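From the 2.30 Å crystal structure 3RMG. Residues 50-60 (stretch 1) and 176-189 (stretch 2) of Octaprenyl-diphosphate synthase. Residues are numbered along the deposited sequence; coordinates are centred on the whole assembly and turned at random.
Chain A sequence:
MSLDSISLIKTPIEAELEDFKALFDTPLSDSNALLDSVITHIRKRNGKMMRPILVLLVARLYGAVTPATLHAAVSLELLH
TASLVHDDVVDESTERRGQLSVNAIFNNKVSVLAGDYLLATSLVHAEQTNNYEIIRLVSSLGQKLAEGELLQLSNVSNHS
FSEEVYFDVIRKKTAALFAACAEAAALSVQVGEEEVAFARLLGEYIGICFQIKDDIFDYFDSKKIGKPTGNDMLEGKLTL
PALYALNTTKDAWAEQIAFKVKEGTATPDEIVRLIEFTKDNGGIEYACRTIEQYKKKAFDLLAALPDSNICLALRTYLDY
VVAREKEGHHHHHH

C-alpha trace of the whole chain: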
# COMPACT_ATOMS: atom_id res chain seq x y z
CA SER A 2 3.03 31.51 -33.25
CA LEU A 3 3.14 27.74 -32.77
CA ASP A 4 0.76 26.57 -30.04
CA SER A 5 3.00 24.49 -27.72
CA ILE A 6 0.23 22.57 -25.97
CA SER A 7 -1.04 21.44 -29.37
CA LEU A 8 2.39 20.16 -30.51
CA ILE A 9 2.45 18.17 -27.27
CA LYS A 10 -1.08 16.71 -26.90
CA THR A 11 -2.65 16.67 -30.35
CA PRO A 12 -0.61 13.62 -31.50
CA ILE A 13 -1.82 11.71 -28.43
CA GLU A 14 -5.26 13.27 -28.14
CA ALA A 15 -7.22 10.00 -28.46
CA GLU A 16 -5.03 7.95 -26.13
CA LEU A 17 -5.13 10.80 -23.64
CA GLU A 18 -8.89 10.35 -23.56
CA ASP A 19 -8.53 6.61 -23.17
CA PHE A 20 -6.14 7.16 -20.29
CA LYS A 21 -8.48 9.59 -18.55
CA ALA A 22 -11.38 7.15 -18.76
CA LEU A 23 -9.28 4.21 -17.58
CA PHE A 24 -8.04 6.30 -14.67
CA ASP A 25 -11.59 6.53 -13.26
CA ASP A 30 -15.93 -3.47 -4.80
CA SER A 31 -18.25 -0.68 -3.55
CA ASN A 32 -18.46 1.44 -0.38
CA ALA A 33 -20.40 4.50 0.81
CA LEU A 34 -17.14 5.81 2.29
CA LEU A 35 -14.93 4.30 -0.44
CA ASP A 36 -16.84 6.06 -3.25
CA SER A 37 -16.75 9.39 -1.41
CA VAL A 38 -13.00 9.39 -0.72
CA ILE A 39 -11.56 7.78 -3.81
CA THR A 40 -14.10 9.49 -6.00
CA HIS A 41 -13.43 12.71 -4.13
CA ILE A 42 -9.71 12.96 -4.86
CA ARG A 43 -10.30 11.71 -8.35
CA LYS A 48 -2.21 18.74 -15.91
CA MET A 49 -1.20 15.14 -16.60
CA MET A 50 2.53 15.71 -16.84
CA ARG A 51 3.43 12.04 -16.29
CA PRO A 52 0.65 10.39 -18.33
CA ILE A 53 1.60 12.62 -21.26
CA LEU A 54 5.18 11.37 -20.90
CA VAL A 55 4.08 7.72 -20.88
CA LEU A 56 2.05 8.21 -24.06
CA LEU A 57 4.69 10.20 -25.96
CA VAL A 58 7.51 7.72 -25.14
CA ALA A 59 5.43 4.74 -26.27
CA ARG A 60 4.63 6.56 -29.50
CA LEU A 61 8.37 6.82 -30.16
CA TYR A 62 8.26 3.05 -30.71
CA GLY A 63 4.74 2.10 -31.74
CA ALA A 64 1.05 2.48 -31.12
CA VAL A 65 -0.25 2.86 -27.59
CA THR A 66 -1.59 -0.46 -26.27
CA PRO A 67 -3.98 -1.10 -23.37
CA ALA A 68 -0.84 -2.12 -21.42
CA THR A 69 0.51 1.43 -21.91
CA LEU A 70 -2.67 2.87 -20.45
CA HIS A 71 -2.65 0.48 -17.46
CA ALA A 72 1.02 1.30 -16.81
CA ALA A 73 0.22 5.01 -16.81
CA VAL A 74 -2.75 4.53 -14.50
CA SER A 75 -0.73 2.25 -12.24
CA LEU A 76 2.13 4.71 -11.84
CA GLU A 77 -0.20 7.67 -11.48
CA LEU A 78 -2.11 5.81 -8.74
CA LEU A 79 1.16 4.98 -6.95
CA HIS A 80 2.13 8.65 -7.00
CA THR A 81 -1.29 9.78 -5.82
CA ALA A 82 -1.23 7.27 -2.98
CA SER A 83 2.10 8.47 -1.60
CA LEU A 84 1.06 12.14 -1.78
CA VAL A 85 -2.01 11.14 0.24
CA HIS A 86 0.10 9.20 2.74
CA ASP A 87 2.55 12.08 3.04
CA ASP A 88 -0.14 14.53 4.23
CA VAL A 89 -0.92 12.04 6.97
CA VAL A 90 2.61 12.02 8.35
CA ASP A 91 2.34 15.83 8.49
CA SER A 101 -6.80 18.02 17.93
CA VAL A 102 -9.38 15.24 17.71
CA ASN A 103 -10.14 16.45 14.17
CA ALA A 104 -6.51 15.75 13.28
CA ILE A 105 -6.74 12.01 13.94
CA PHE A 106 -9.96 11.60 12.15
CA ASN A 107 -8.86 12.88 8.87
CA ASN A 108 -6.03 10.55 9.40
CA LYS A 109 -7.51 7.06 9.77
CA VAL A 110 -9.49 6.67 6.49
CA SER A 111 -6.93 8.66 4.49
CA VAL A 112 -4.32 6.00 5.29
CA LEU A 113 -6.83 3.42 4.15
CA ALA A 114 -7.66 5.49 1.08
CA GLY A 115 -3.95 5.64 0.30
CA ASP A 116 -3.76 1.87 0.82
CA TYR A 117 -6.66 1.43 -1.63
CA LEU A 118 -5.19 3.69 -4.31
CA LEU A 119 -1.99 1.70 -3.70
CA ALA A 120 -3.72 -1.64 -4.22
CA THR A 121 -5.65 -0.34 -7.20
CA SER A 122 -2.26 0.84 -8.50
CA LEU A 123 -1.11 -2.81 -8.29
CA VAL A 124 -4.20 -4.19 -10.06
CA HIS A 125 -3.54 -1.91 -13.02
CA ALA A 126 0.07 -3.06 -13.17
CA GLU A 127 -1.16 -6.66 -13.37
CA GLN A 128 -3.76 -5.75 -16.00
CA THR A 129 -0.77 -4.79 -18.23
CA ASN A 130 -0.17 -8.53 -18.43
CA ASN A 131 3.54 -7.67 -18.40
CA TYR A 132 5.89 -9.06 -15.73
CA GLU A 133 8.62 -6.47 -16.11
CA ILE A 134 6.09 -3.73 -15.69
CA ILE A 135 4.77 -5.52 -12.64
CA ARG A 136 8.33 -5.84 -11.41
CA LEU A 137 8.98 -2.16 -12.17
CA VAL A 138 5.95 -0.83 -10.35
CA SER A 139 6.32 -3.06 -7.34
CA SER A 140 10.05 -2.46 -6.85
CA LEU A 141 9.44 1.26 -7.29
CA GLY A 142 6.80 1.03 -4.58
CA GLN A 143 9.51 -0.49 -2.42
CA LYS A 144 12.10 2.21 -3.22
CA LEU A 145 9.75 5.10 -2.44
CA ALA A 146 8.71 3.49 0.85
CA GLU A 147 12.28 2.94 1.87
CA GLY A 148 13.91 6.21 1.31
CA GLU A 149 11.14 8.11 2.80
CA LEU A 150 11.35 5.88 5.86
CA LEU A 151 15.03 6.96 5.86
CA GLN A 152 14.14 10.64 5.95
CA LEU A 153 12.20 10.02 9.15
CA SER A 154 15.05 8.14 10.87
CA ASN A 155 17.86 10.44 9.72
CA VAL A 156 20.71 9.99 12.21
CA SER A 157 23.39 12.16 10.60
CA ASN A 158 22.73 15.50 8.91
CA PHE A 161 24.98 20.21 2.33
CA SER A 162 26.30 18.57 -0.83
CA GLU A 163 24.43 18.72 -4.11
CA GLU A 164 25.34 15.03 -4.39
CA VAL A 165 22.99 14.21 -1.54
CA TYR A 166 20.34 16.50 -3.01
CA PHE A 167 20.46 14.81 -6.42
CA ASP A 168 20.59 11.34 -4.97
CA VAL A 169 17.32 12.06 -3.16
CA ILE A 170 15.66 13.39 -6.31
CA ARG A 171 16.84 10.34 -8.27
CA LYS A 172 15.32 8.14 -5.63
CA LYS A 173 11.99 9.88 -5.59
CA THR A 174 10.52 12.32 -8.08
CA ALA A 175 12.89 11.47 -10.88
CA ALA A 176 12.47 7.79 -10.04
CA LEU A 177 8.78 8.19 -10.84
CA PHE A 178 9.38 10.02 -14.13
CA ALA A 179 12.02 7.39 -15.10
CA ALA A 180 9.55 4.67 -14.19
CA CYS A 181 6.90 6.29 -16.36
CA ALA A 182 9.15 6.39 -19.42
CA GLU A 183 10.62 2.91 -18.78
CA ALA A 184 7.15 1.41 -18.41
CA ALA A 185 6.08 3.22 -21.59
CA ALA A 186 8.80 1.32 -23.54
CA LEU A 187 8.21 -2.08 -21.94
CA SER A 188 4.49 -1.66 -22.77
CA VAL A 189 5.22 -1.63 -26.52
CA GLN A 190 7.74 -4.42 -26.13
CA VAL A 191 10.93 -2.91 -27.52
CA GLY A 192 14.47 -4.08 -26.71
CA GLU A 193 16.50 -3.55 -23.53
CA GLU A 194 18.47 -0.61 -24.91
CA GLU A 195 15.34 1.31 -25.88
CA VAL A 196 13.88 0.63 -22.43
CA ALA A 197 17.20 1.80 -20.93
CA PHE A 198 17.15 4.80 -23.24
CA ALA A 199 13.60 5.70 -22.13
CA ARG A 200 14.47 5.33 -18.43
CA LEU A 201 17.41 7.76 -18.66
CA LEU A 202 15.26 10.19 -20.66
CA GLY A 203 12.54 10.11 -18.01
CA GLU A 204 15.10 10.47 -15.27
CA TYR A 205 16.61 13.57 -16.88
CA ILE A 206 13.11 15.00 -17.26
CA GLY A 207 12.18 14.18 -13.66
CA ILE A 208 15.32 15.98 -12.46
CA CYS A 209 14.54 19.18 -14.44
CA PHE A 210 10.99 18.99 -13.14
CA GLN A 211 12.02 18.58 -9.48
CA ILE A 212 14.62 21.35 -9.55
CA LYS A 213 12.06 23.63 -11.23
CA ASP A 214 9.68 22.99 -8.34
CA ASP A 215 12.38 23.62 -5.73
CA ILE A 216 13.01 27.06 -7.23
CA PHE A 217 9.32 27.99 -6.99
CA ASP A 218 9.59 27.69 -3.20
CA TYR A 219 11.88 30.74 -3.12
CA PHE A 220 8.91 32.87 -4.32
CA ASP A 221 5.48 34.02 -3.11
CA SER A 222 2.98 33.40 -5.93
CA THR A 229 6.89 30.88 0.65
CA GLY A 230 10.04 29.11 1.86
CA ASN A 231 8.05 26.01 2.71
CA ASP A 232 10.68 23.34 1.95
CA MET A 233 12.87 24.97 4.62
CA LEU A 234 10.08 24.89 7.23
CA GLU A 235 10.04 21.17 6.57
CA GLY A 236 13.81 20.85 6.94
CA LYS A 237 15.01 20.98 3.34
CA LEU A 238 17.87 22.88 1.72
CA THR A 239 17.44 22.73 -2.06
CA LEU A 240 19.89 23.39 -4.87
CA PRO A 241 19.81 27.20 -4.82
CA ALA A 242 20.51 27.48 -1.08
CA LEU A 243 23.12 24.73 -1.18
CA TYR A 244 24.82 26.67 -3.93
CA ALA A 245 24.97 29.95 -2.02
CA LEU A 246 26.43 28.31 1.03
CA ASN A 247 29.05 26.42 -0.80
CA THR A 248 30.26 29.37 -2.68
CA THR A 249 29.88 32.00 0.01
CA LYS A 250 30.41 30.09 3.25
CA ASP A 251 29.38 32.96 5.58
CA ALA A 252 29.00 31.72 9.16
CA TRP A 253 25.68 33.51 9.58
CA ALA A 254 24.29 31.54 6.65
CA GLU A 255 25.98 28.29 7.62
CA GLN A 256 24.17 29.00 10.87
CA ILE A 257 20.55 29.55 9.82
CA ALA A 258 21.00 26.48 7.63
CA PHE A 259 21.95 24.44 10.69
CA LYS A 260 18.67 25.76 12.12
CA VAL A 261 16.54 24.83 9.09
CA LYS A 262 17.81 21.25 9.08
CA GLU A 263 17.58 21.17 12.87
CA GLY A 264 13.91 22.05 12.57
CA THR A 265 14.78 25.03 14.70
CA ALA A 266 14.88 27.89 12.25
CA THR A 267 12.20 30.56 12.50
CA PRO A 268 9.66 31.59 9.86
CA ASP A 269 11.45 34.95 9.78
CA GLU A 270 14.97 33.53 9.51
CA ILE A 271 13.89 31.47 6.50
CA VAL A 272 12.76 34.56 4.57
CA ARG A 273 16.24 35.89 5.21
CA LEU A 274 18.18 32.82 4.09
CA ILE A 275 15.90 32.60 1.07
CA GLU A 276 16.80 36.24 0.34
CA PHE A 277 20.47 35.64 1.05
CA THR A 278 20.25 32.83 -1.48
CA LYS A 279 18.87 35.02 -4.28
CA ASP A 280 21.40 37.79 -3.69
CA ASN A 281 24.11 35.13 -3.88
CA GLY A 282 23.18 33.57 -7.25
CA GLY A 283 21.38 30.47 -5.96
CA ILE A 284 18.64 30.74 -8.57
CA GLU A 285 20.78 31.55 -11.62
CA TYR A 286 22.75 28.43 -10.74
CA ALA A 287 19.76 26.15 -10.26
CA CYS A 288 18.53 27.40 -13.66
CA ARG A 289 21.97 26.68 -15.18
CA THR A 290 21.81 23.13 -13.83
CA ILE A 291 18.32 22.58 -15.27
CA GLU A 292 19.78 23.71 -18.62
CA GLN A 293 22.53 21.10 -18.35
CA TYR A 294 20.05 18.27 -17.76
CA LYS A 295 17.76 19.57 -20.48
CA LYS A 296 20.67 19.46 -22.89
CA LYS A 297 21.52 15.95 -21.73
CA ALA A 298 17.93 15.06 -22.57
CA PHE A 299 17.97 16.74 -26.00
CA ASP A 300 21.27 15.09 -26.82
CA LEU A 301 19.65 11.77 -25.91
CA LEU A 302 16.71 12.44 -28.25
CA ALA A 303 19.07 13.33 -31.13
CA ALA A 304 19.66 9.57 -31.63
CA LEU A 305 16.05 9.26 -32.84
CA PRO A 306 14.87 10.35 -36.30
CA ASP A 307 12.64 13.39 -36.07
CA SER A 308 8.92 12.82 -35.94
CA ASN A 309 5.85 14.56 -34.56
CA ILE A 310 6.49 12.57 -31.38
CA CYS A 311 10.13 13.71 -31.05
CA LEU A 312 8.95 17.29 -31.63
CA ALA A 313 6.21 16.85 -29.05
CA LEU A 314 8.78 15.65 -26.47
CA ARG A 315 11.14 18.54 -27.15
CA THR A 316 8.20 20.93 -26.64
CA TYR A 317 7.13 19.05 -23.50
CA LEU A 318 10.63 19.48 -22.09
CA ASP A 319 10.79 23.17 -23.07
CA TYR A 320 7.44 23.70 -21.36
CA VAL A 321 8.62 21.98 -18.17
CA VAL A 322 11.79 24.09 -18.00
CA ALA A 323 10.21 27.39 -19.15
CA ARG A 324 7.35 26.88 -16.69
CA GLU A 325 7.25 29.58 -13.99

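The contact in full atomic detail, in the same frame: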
# COMPACT_ATOMS: atom_id res chain seq x y z
N MET A 50 1.15 15.66 -16.41
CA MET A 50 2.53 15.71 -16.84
C MET A 50 3.13 14.32 -17.08
O MET A 50 3.82 14.09 -18.08
CB MET A 50 3.36 16.47 -15.81
CG MET A 50 4.22 17.57 -16.42
SD MET A 50 3.22 18.77 -17.32
CE MET A 50 2.11 19.32 -16.02
N ARG A 51 2.85 13.38 -16.18
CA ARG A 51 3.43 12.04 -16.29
C ARG A 51 2.71 11.14 -17.31
O ARG A 51 3.37 10.47 -18.09
CB ARG A 51 3.51 11.35 -14.92
CG ARG A 51 4.52 11.98 -13.98
CD ARG A 51 4.28 11.56 -12.52
NE ARG A 51 5.03 12.41 -11.61
CZ ARG A 51 4.52 13.45 -10.95
NH1 ARG A 51 3.23 13.75 -11.07
NH2 ARG A 51 5.30 14.17 -10.16
N PRO A 52 1.37 11.12 -17.30
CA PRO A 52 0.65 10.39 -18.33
C PRO A 52 1.01 10.85 -19.74
O PRO A 52 1.16 10.02 -20.64
CB PRO A 52 -0.82 10.69 -18.01
CG PRO A 52 -0.81 10.81 -16.53
CD PRO A 52 0.46 11.59 -16.24
N ILE A 53 1.18 12.15 -19.95
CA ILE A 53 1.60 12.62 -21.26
C ILE A 53 2.98 12.04 -21.63
O ILE A 53 3.22 11.65 -22.76
CB ILE A 53 1.60 14.15 -21.37
CG1 ILE A 53 0.16 14.67 -21.50
CG2 ILE A 53 2.42 14.59 -22.55
CD1 ILE A 53 0.02 16.15 -21.16
N LEU A 54 3.88 11.98 -20.65
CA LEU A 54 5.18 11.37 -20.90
C LEU A 54 5.05 9.89 -21.30
O LEU A 54 5.71 9.44 -22.24
CB LEU A 54 6.07 11.50 -19.66
CG LEU A 54 7.53 11.08 -19.84
CD1 LEU A 54 8.12 11.86 -21.01
CD2 LEU A 54 8.34 11.29 -18.57
N VAL A 55 4.23 9.13 -20.59
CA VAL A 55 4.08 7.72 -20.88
C VAL A 55 3.62 7.53 -22.33
O VAL A 55 4.16 6.71 -23.06
CB VAL A 55 3.06 7.04 -19.94
CG1 VAL A 55 2.82 5.58 -20.39
CG2 VAL A 55 3.52 7.11 -18.48
N LEU A 56 2.62 8.32 -22.73
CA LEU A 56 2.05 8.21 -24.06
C LEU A 56 3.07 8.62 -25.12
O LEU A 56 3.26 7.89 -26.10
CB LEU A 56 0.76 9.03 -24.18
CG LEU A 56 -0.29 8.64 -23.13
CD1 LEU A 56 -1.52 9.49 -23.22
CD2 LEU A 56 -0.65 7.16 -23.25
N LEU A 57 3.72 9.77 -24.94
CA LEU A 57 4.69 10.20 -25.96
C LEU A 57 5.82 9.18 -26.14
O LEU A 57 6.16 8.84 -27.27
CB LEU A 57 5.25 11.60 -25.68
CG LEU A 57 4.30 12.80 -25.77
CD1 LEU A 57 4.95 14.03 -25.26
CD2 LEU A 57 3.79 13.03 -27.18
N VAL A 58 6.39 8.69 -25.04
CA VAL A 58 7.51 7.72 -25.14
C VAL A 58 7.10 6.46 -25.88
O VAL A 58 7.85 5.94 -26.70
CB VAL A 58 8.09 7.33 -23.73
CG1 VAL A 58 8.98 6.06 -23.82
CG2 VAL A 58 8.87 8.46 -23.18
N ALA A 59 5.91 5.95 -25.60
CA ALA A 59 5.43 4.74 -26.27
C ALA A 59 5.30 5.00 -27.77
O ALA A 59 5.67 4.15 -28.60
CB ALA A 59 4.10 4.26 -25.68
N ARG A 60 4.81 6.18 -28.11
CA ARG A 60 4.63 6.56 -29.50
C ARG A 60 5.96 6.73 -30.24
O ARG A 60 6.01 6.70 -31.47
CB ARG A 60 3.73 7.79 -29.64
CG ARG A 60 2.23 7.48 -29.41
CD ARG A 60 1.59 6.69 -30.56
NE ARG A 60 1.69 7.43 -31.81
CZ ARG A 60 0.87 8.42 -32.16
NH1 ARG A 60 -0.13 8.77 -31.36
NH2 ARG A 60 1.05 9.05 -33.32
N ALA A 176 12.68 9.23 -9.96
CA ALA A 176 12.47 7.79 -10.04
C ALA A 176 11.11 7.51 -10.64
O ALA A 176 10.95 6.58 -11.43
CB ALA A 176 12.61 7.14 -8.68
N LEU A 177 10.12 8.34 -10.29
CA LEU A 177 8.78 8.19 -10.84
C LEU A 177 8.75 8.53 -12.34
O LEU A 177 8.21 7.77 -13.14
CB LEU A 177 7.78 9.08 -10.08
CG LEU A 177 6.32 9.00 -10.53
CD1 LEU A 177 5.80 7.56 -10.50
CD2 LEU A 177 5.44 9.90 -9.65
N PHE A 178 9.31 9.68 -12.71
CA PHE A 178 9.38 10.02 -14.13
C PHE A 178 10.15 8.96 -14.95
O PHE A 178 9.73 8.60 -16.04
CB PHE A 178 9.99 11.41 -14.34
CG PHE A 178 9.02 12.54 -14.15
CD1 PHE A 178 8.73 13.03 -12.89
CD2 PHE A 178 8.40 13.12 -15.25
CE1 PHE A 178 7.84 14.08 -12.72
CE2 PHE A 178 7.51 14.17 -15.10
CZ PHE A 178 7.23 14.65 -13.82
N ALA A 179 11.26 8.46 -14.42
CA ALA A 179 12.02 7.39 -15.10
C ALA A 179 11.15 6.15 -15.24
O ALA A 179 11.13 5.50 -16.28
CB ALA A 179 13.30 7.06 -14.34
N ALA A 180 10.42 5.83 -14.17
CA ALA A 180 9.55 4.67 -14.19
C ALA A 180 8.48 4.84 -15.26
O ALA A 180 8.18 3.92 -16.03
CB ALA A 180 8.92 4.44 -12.82
N CYS A 181 7.91 6.04 -15.34
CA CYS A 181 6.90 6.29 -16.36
C CYS A 181 7.42 5.99 -17.76
O CYS A 181 6.80 5.25 -18.54
CB CYS A 181 6.39 7.73 -16.27
SG CYS A 181 5.31 7.98 -14.82
N ALA A 182 8.57 6.56 -18.10
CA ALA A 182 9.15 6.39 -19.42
C ALA A 182 9.54 4.92 -19.66
O ALA A 182 9.21 4.36 -20.68
CB ALA A 182 10.35 7.32 -19.58
N GLU A 183 10.21 4.31 -18.69
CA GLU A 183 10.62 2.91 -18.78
C GLU A 183 9.44 1.98 -19.03
O GLU A 183 9.47 1.12 -19.91
CB GLU A 183 11.37 2.46 -17.52
CG GLU A 183 12.05 1.09 -17.68
CD GLU A 183 12.81 0.64 -16.44
OE1 GLU A 183 13.49 -0.39 -16.53
OE2 GLU A 183 12.73 1.32 -15.39
N ALA A 184 8.39 2.17 -18.24
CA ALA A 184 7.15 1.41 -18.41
C ALA A 184 6.53 1.67 -19.79
O ALA A 184 6.00 0.75 -20.42
CB ALA A 184 6.15 1.77 -17.31
N ALA A 185 6.61 2.91 -20.26
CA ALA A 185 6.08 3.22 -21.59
C ALA A 185 6.73 2.32 -22.64
O ALA A 185 6.03 1.76 -23.47
CB ALA A 185 6.26 4.71 -21.95
N ALA A 186 8.05 2.18 -22.59
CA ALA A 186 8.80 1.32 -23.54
C ALA A 186 8.52 -0.18 -23.39
O ALA A 186 8.26 -0.87 -24.36
CB ALA A 186 10.33 1.59 -23.45
N LEU A 187 8.60 -0.70 -22.18
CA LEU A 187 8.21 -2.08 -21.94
C LEU A 187 6.81 -2.39 -22.50
O LEU A 187 6.57 -3.47 -23.04
CB LEU A 187 8.25 -2.41 -20.45
CG LEU A 187 9.64 -2.40 -19.81
CD1 LEU A 187 9.51 -2.28 -18.28
CD2 LEU A 187 10.46 -3.61 -20.22
N SER A 188 5.89 -1.43 -22.39
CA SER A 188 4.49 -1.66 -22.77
C SER A 188 4.30 -1.88 -24.26
O SER A 188 3.29 -2.45 -24.67
CB SER A 188 3.60 -0.49 -22.31
OG SER A 188 3.73 0.62 -23.18
N VAL A 189 5.25 -1.43 -25.07
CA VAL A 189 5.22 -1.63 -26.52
C VAL A 189 6.29 -2.64 -26.91
O VAL A 189 6.56 -2.86 -28.08
CB VAL A 189 5.38 -0.30 -27.32
CG1 VAL A 189 4.22 0.65 -27.02
CG2 VAL A 189 6.69 0.39 -26.98

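How do the two stretches lie against each other? The helices of the two stretches run in broadly the same direction, their axes 38° apart and 8.0 Å at closest approach. No hydrogen bond crosses between them; the backbone hydrogen bonds run within each stretch, and the contact rests on packing, mostly of side chains.

What do Leu177 and Phe178 meet at the start of stretch 2? Both meet Arg51. Arg51 NE lies 3.2 Å from Leu177 CD2, while Arg51 CG sits over the Phe178 ring, 4.0 Å from the centroid, in a CH-pi contact. Phe178 CZ lies over one face of the guanidinium, so the long arginine side chain follows the aromatic surface. At the ring edge, Leu54 CD2 approaches Phe178 CD2 at 3.8 Å.

What fills the middle? Cys181 points toward stretch 1, Cys181 CB 3.7 Å from Val55 CG2 and Cys181 SG 3.8 Å from Arg51 CB. Beside it, Ala182 CB packs 4.1 Å from Val58 CG2. These are van der Waals contacts, with Cys181 and Val55 both buried.

How close do the backbones come at Ala185? The CA atoms of Ala59 and Ala185 are 5.0 Å apart, with only a methyl on each. Ala185 CB reaches Val55 O at 3.1 Å and Val58 CG1 at 3.6 Å. Beyond, Ser188 OG turns back to donate a hydrogen bond to Ala185 O (2.6 Å), and Val189 CG1 covers Ala59 CB at 3.9 Å.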